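Local coordinates for molybdopterin-guanine dinucleotide biosynthesis protein A (MobA) (Archaeoglobus fulgidus, PDB 3NGW) that probably acts as a GTP-binding nucleotidyltransferase that attaches a guanine nucleotide to molybdopterin during molybdenum cofactor biosynthesis, at residues 1-13 with 79-91. Sequence-based numbering, arbitrary orientation.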
# COMPACT_ATOMS: atom_id res chain seq x y z
N MSE A 1 15.39 1.64 2.96
CA MSE A 1 14.03 1.98 2.45
C MSE A 1 12.92 1.55 3.40
O MSE A 1 12.87 0.40 3.83
CB MSE A 1 13.81 1.31 1.10
CG MSE A 1 12.36 1.37 0.67
SE MSE A 1 12.01 0.24 -0.85
CE MSE A 1 10.97 1.50 -1.83
N LYS A 2 12.02 2.49 3.69
CA LYS A 2 10.87 2.22 4.56
C LYS A 2 9.63 1.87 3.72
O LYS A 2 9.31 2.56 2.75
CB LYS A 2 10.58 3.44 5.44
CG LYS A 2 11.37 3.48 6.74
CD LYS A 2 11.26 4.84 7.41
CE LYS A 2 12.05 5.89 6.63
NZ LYS A 2 11.74 7.26 7.12
N VAL A 3 8.94 0.80 4.11
CA VAL A 3 7.75 0.32 3.42
C VAL A 3 6.56 0.17 4.37
O VAL A 3 6.68 -0.45 5.43
CB VAL A 3 8.02 -1.05 2.76
CG1 VAL A 3 6.79 -1.53 2.00
CG2 VAL A 3 9.22 -0.95 1.82
N ALA A 4 5.43 0.75 3.99
CA ALA A 4 4.21 0.65 4.80
C ALA A 4 3.19 -0.15 4.00
O ALA A 4 2.69 0.32 2.98
CB ALA A 4 3.66 2.05 5.10
N VAL A 5 2.88 -1.36 4.45
CA VAL A 5 1.92 -2.21 3.74
C VAL A 5 0.53 -2.06 4.36
O VAL A 5 0.33 -2.31 5.55
CB VAL A 5 2.37 -3.69 3.80
CG1 VAL A 5 1.45 -4.56 2.92
CG2 VAL A 5 3.82 -3.81 3.32
N LEU A 6 -0.43 -1.62 3.54
CA LEU A 6 -1.80 -1.42 4.01
C LEU A 6 -2.55 -2.75 3.94
O LEU A 6 -2.86 -3.23 2.84
CB LEU A 6 -2.49 -0.36 3.14
CG LEU A 6 -1.82 1.00 3.00
CD1 LEU A 6 -2.62 1.88 2.05
CD2 LEU A 6 -1.69 1.68 4.35
N VAL A 7 -2.84 -3.34 5.10
CA VAL A 7 -3.53 -4.63 5.15
C VAL A 7 -4.87 -4.60 5.88
O VAL A 7 -5.42 -5.65 6.22
CB VAL A 7 -2.64 -5.71 5.84
CG1 VAL A 7 -1.24 -5.70 5.24
CG2 VAL A 7 -2.59 -5.48 7.34
N GLY A 8 -5.40 -3.41 6.10
CA GLY A 8 -6.67 -3.30 6.80
C GLY A 8 -7.88 -3.44 5.90
O GLY A 8 -9.03 -3.37 6.35
N GLY A 9 -7.62 -3.63 4.61
CA GLY A 9 -8.70 -3.77 3.66
C GLY A 9 -9.62 -4.93 4.00
O GLY A 9 -9.17 -6.05 4.24
N VAL A 10 -10.92 -4.65 4.03
CA VAL A 10 -11.90 -5.69 4.31
C VAL A 10 -12.47 -6.14 2.97
O VAL A 10 -13.13 -5.36 2.27
CB VAL A 10 -13.03 -5.16 5.23
CG1 VAL A 10 -13.60 -3.86 4.67
CG2 VAL A 10 -14.12 -6.21 5.37
N GLY A 11 -12.20 -7.38 2.60
CA GLY A 11 -12.68 -7.90 1.33
C GLY A 11 -14.20 -7.97 1.24
O GLY A 11 -14.80 -8.97 1.63
N ARG A 12 -14.81 -6.91 0.73
CA ARG A 12 -16.26 -6.87 0.62
C ARG A 12 -16.74 -7.68 -0.57
O ARG A 12 -17.57 -8.58 -0.42
CB ARG A 12 -16.74 -5.44 0.48
CG ARG A 12 -18.08 -5.21 1.12
CD ARG A 12 -17.95 -4.17 2.21
NE ARG A 12 -18.62 -4.59 3.43
CZ ARG A 12 -18.50 -3.96 4.60
NH1 ARG A 12 -17.74 -2.88 4.69
NH2 ARG A 12 -19.14 -4.41 5.67
N ARG A 13 -16.23 -7.36 -1.75
CA ARG A 13 -16.63 -8.08 -2.95
C ARG A 13 -16.12 -9.53 -2.98
O ARG A 13 -16.57 -10.32 -3.80
CB ARG A 13 -16.15 -7.35 -4.22
CG ARG A 13 -16.85 -6.01 -4.54
CD ARG A 13 -18.37 -6.16 -4.71
NE ARG A 13 -18.73 -7.46 -5.27
CZ ARG A 13 -18.57 -7.81 -6.55
NH1 ARG A 13 -18.91 -9.02 -6.95
NH2 ARG A 13 -18.09 -6.94 -7.42
N ALA A 79 1.32 5.50 8.97
CA ALA A 79 2.70 5.14 8.65
C ALA A 79 3.61 6.37 8.71
O ALA A 79 4.72 6.30 9.23
CB ALA A 79 2.78 4.48 7.27
N LEU A 80 3.16 7.49 8.17
CA LEU A 80 3.98 8.69 8.21
C LEU A 80 4.25 9.14 9.64
O LEU A 80 5.36 9.57 9.96
CB LEU A 80 3.32 9.82 7.42
CG LEU A 80 3.19 9.52 5.92
CD1 LEU A 80 2.52 10.67 5.24
CD2 LEU A 80 4.56 9.26 5.31
N ARG A 81 3.24 9.03 10.51
CA ARG A 81 3.40 9.42 11.91
C ARG A 81 4.27 8.42 12.68
O ARG A 81 4.83 8.74 13.72
CB ARG A 81 2.04 9.55 12.60
CG ARG A 81 1.13 10.63 12.04
CD ARG A 81 1.77 12.01 12.10
NE ARG A 81 0.85 13.06 11.67
CZ ARG A 81 1.21 14.30 11.32
NH1 ARG A 81 2.49 14.65 11.35
NH2 ARG A 81 0.30 15.18 10.95
N HIS A 82 4.36 7.20 12.16
CA HIS A 82 5.15 6.15 12.80
C HIS A 82 6.65 6.26 12.55
O HIS A 82 7.44 6.23 13.49
CB HIS A 82 4.67 4.78 12.34
CG HIS A 82 5.47 3.65 12.92
ND1 HIS A 82 5.44 3.34 14.27
CD2 HIS A 82 6.36 2.81 12.36
CE1 HIS A 82 6.28 2.35 14.50
NE2 HIS A 82 6.85 2.01 13.36
N PHE A 83 7.05 6.35 11.28
CA PHE A 83 8.46 6.43 10.98
C PHE A 83 8.87 7.36 9.84
O PHE A 83 9.98 7.26 9.32
CB PHE A 83 9.05 5.02 10.75
CG PHE A 83 8.43 4.25 9.60
CD1 PHE A 83 7.48 4.83 8.76
CD2 PHE A 83 8.82 2.93 9.36
CE1 PHE A 83 6.94 4.10 7.70
CE2 PHE A 83 8.28 2.20 8.30
CZ PHE A 83 7.33 2.78 7.48
N GLY A 84 7.98 8.27 9.45
CA GLY A 84 8.30 9.22 8.40
C GLY A 84 8.02 8.80 6.96
O GLY A 84 7.07 8.06 6.70
N SER A 85 8.86 9.28 6.05
CA SER A 85 8.73 8.98 4.62
C SER A 85 8.83 7.49 4.37
O SER A 85 9.56 6.78 5.06
CB SER A 85 9.81 9.72 3.81
OG SER A 85 11.09 9.12 3.97
N CYS A 86 8.09 7.03 3.38
CA CYS A 86 8.08 5.61 3.03
C CYS A 86 7.35 5.46 1.72
O CYS A 86 6.84 6.43 1.17
CB CYS A 86 7.31 4.83 4.09
SG CYS A 86 5.57 5.36 4.24
N VAL A 87 7.31 4.23 1.23
CA VAL A 87 6.59 3.90 0.02
C VAL A 87 5.44 3.05 0.54
O VAL A 87 5.64 2.22 1.43
CB VAL A 87 7.44 3.09 -0.98
CG1 VAL A 87 8.40 4.01 -1.71
CG2 VAL A 87 8.21 2.00 -0.25
N VAL A 88 4.24 3.28 0.01
CA VAL A 88 3.06 2.54 0.43
C VAL A 88 2.72 1.47 -0.59
O VAL A 88 2.90 1.66 -1.79
CB VAL A 88 1.84 3.49 0.60
CG1 VAL A 88 0.60 2.70 0.98
CG2 VAL A 88 2.15 4.53 1.68
N ALA A 89 2.25 0.34 -0.10
CA ALA A 89 1.88 -0.75 -0.96
C ALA A 89 0.68 -1.41 -0.29
O ALA A 89 0.72 -1.72 0.90
CB ALA A 89 3.02 -1.73 -1.10
N ALA A 90 -0.39 -1.60 -1.04
CA ALA A 90 -1.56 -2.23 -0.48
C ALA A 90 -1.45 -3.74 -0.64
O ALA A 90 -0.83 -4.23 -1.59
CB ALA A 90 -2.80 -1.72 -1.16
N ILE A 91 -2.02 -4.47 0.30
CA ILE A 91 -2.02 -5.92 0.27
C ILE A 91 -2.78 -6.40 -0.95
O ILE A 91 -2.59 -7.52 -1.41
CB ILE A 91 -2.69 -6.49 1.53
CG1 ILE A 91 -2.48 -7.99 1.60
CG2 ILE A 91 -4.18 -6.19 1.49
CD1 ILE A 91 -2.87 -8.61 2.94
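Lys2 lays its aliphatic chain over one face of the Phe83 ring: CD sits 3.8 Å from the ring centroid, 20° off the normal, a CH-pi contact displaced toward the rim. A bend at chi3 then lifts the ammonium group away from the ring face, and NZ donates to Phe83 O at 2.8 Å and, weakly, to Ser85 O. Gly84, with positive phi, turns the chain between these two carbonyls. Phe83 CG lies between its backbone N and carbonyl carbon (chi1 61°), which places the ring beside strand 2-6, with Val3 O at its edge, in plane. On the same face of the sheet, Ala4 CB meets Ala79 CB of the helix at 3.4 Å and Cys86 SG at 3.9 Å, and farther along the Leu6 and Val88 side chains cross obliquely, with CD1 of Leu6 3.5 Å from CG1 of Val88. Val3 CG2 and Val87 CG2 touch on the opposite face, which helix 28-36 helps to cover through Tyr36. Five backbone hydrogen bonds, from Val87 N to Lys2 O through Ile91 N to Leu6 O, fix strands 2-6 and 86-90 parallel, their axes 26° apart. Strand 40-44 flanks 2-6 on its other side, giving the central parallel strands of the Rossmann-like GT-A nucleotidyltransferase fold.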